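Local coordinates for protein ApRick protease (Rickettsia conorii, PDB 5C9F) that is the retropepsin-like protease domain of a probable membrane protein and probably cleaves peptide bonds as an aspartic endopeptidase, at residues Asn24-Asn28 / Asn29-Lys33; Leu106-Ser109 / Leu110-Arg113. One frame throughout, in Å; residues are numbered along the deposited sequence.

Contact 1. Residues Asn24-Asn28 / Asn29-Lys33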
# COMPACT_ATOMS: atom_id res chain seq x y z
N ASN A 24 3.54 18.62 13.05
CA ASN A 24 3.46 18.19 14.44
C ASN A 24 3.87 16.72 14.49
O ASN A 24 3.43 15.91 13.67
CB ASN A 24 2.03 18.36 14.96
CG ASN A 24 1.67 19.79 15.12
OD1 ASN A 24 2.45 20.59 15.65
ND2 ASN A 24 0.51 20.15 14.65
N ALA A 25 4.82 16.42 15.33
CA ALA A 25 5.26 15.09 15.52
C ALA A 25 5.08 14.75 16.99
O ALA A 25 5.13 15.62 17.83
CB ALA A 25 6.73 14.99 15.10
N PHE A 26 5.00 13.47 17.30
CA PHE A 26 5.08 13.01 18.64
C PHE A 26 6.45 12.42 18.90
O PHE A 26 6.85 11.43 18.30
CB PHE A 26 3.98 12.01 18.94
CG PHE A 26 2.64 12.66 19.01
CD1 PHE A 26 1.95 12.94 17.84
CD2 PHE A 26 2.09 13.06 20.23
CE1 PHE A 26 0.71 13.55 17.86
CE2 PHE A 26 0.84 13.70 20.26
CZ PHE A 26 0.16 13.95 19.08
N VAL A 27 7.19 13.11 19.76
CA VAL A 27 8.61 12.76 20.09
C VAL A 27 8.57 12.23 21.52
O VAL A 27 8.22 12.98 22.43
CB VAL A 27 9.51 13.97 19.94
CG1 VAL A 27 10.95 13.60 20.21
CG2 VAL A 27 9.38 14.58 18.53
N ASN A 28 8.89 10.94 21.68
CA ASN A 28 8.81 10.27 22.96
C ASN A 28 7.47 10.56 23.63
O ASN A 28 7.41 10.98 24.77
CB ASN A 28 9.97 10.70 23.87
CG ASN A 28 11.30 10.44 23.26
OD1 ASN A 28 11.44 9.58 22.35
ND2 ASN A 28 12.31 11.20 23.71
N ASN A 29 6.41 10.42 22.85
CA ASN A 29 5.04 10.59 23.35
C ASN A 29 4.61 12.05 23.51
O ASN A 29 3.54 12.29 23.95
CB ASN A 29 4.80 9.75 24.71
CG ASN A 29 3.33 9.52 24.98
OD1 ASN A 29 2.71 9.78 26.08
ND2 ASN A 29 2.76 8.97 23.99
N VAL A 30 5.42 13.04 23.14
CA VAL A 30 5.12 14.46 23.34
C VAL A 30 4.97 15.17 22.00
O VAL A 30 5.83 15.10 21.14
CB VAL A 30 6.26 15.14 24.13
CG1 VAL A 30 6.02 16.62 24.34
CG2 VAL A 30 6.46 14.42 25.47
N LYS A 31 3.89 15.91 21.86
CA LYS A 31 3.65 16.67 20.65
C LYS A 31 4.64 17.79 20.53
O LYS A 31 4.76 18.63 21.46
CB LYS A 31 2.26 17.27 20.64
CG LYS A 31 1.91 17.92 19.33
CD LYS A 31 0.67 18.81 19.56
CE LYS A 31 0.05 19.29 18.27
NZ LYS A 31 -1.15 20.10 18.63
N ILE A 32 5.38 17.82 19.41
CA ILE A 32 6.33 18.89 19.15
C ILE A 32 6.00 19.43 17.78
O ILE A 32 5.78 18.68 16.85
CB ILE A 32 7.80 18.38 19.13
CG1 ILE A 32 8.23 17.74 20.46
CG2 ILE A 32 8.76 19.51 18.79
CD1 ILE A 32 8.36 18.69 21.61
N LYS A 33 6.05 20.75 17.64
CA LYS A 33 5.87 21.42 16.37
C LYS A 33 7.21 21.70 15.72
O LYS A 33 8.07 22.32 16.30
CB LYS A 33 5.11 22.72 16.57
CG LYS A 33 4.65 23.30 15.24
CD LYS A 33 4.01 24.65 15.45
CE LYS A 33 3.10 25.02 14.30
NZ LYS A 33 2.60 26.41 14.44
O HOH W 1 6.63 9.36 20.25

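Contact 2. Residues Leu106-Ser109 / Leu110-Arg113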
# COMPACT_ATOMS: atom_id res chain seq x y z
N LEU A 106 12.94 20.19 11.53
CA LEU A 106 13.03 18.86 11.01
C LEU A 106 13.77 18.97 9.70
O LEU A 106 13.37 19.71 8.79
CB LEU A 106 11.58 18.41 10.74
CG LEU A 106 11.29 16.93 10.66
CD1 LEU A 106 9.77 16.77 10.67
CD2 LEU A 106 11.85 16.39 9.39
N GLY A 107 14.79 18.15 9.55
CA GLY A 107 15.70 18.28 8.39
C GLY A 107 15.67 17.06 7.51
O GLY A 107 14.82 16.17 7.67
N MET A 108 16.62 17.04 6.57
CA MET A 108 16.65 16.02 5.54
C MET A 108 16.98 14.68 6.06
O MET A 108 16.56 13.68 5.45
CB MET A 108 17.70 16.40 4.45
CG MET A 108 17.28 17.57 3.61
SD MET A 108 15.74 17.16 2.73
CE MET A 108 16.16 15.71 1.85
N SER A 109 17.76 14.58 7.15
CA SER A 109 18.09 13.21 7.64
C SER A 109 16.83 12.41 8.03
O SER A 109 16.70 11.25 7.69
CB SER A 109 19.09 13.22 8.77
OG SER A 109 20.17 14.08 8.40
N LEU A 110 15.84 13.06 8.66
CA LEU A 110 14.57 12.37 8.94
C LEU A 110 13.70 12.28 7.64
O LEU A 110 13.10 11.23 7.35
CB LEU A 110 13.83 13.01 10.09
CG LEU A 110 12.50 12.35 10.55
CD1 LEU A 110 12.63 10.90 10.93
CD2 LEU A 110 11.93 13.10 11.74
N LEU A 111 13.60 13.38 6.90
CA LEU A 111 12.68 13.44 5.76
C LEU A 111 13.02 12.42 4.67
O LEU A 111 12.11 11.88 4.04
CB LEU A 111 12.72 14.80 5.14
CG LEU A 111 12.00 15.86 5.98
CD1 LEU A 111 12.31 17.22 5.42
CD2 LEU A 111 10.49 15.67 6.03
N GLU A 112 14.33 12.14 4.52
CA GLU A 112 14.83 11.16 3.57
C GLU A 112 14.44 9.78 3.90
O GLU A 112 14.49 8.91 3.03
CB GLU A 112 16.38 11.17 3.50
CG GLU A 112 16.87 12.26 2.61
CD GLU A 112 18.39 12.52 2.74
OE1 GLU A 112 19.08 11.86 3.58
OE2 GLU A 112 18.88 13.40 1.99
N ARG A 113 14.07 9.51 5.13
CA ARG A 113 13.67 8.17 5.49
C ARG A 113 12.26 7.80 5.04
O ARG A 113 11.91 6.61 5.02
CB ARG A 113 13.74 8.01 7.00
CG ARG A 113 15.12 8.09 7.59
CD ARG A 113 14.91 8.25 9.08
NE ARG A 113 16.16 8.27 9.80
CZ ARG A 113 16.64 7.24 10.48
NH1 ARG A 113 15.99 6.08 10.51
NH2 ARG A 113 17.79 7.37 11.12
O HOH W 2 16.21 15.64 10.27

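Contact 1. Residues Asn24-Asn28 / Asn29-Lys33
A25 and I32 face each other as a hydrogen-bonded antiparallel pair, and with the V27/V30 pair they close a tight two-residue β hairpin whose type I' turn, running from V27 to V30, has N28 and N29 at its corners. The A25/I32 rung is nearly straight: I32 N reaches A25 O at 2.7 Å, with the donor almost in line with the carbonyl. Nearer the turn the geometry changes: V30 N comes to V27 O from above the carbonyl plane, 62° out of it. Side chains then sort onto two faces. On the buried one, V27 CG2 meets I32 CG1 at 3.9 Å; F34 of the same hairpin, with L53 and L80 from elsewhere in the chain, also packs on V27. The other face carries N24, F26, K31 and K33. There K31 CA lies over one face of the F26 ring and K31 CB is 3.9 Å from F26 CE2. Setting off with CG opposite the backbone N (chi1 -173°), K31 runs on extended until its CE lies 3.6 Å from N24 CG; the stem thus passes from its cross-strand partner F26 to the diagonal neighbour N24, which itself pairs with K33. N28 carries its amide away from residues 29-33, and OD1 accepts a bond from S82 N in strand 71-84. At the bend, water 1 accepts from N29 N at 2.8 Å and donates weakly to F26 O.

Contact 2. Residues Leu106-Ser109 / Leu110-Arg113
L106 packs against L110 and L111 where strand 104-106 gives way to the short helix 108-111, a single turn with G107 at its N-cap position; a strand leading into a helix near the C-terminal end of the domain is a feature of the retropepsin-like fold. The tight side is leucine. L106 CD2 presses on L111 CG at 3.5 Å, closer than usual for two carbons, and also lies 4.0 Å from L110 CB, with L110 CD2 beside L106 CG. L106 thus inserts one methyl branch between the two helical leucines, placed there by a chi1 of -158° that swings CG away from the backbone N. L106 also packs on F34 and I85, L110 on I85, F89 and I92, and L111 on V36 and F117. Two helical bonds run alongside: L111 N to G107 O at 3.1 Å, with the donor in the carbonyl plane, and E112 N to M108 O. Water 2 accepts from both G107 N and L110 N, bridging the N-cap residue and the third residue of the helix.

The opposite character appears at M108, E112 and R113, where E112 and R113 are exposed. M108, bent at chi2 and chi3, crosses the E112 side chain at about a right angle and sets a single methyl against it, CE lying 3.6 Å from both CG and OE2 of E112; M108 also packs on F117. R113, which touches F89 and I92, runs extended past S109 O, the edge of its guanidinium turned to that oxygen and its CG 3.5 Å from S109 O.

From the N terminus, the chain enters strand 22-27, reverses through the turn of contact 1 and leaves along strand 30-36, so contact 1 closes a two-residue hairpin loop. Much later, after strands 71-84 and 88-97, the chain reaches strand 104-106 and contact 2 closes the single helical turn that follows it. The two are in series, neither nested nor crossed, with centres about 15 Å apart and nearest atoms about 6 Å apart. They share neighbours: strand 30-36 pairs parallel with strand 104-106, F34 touches A25 and V27 as well as L106, and I85 touches A25, L106 and L110. The hairpin is thereby joined, through strand 104-106, to the helix that follows it.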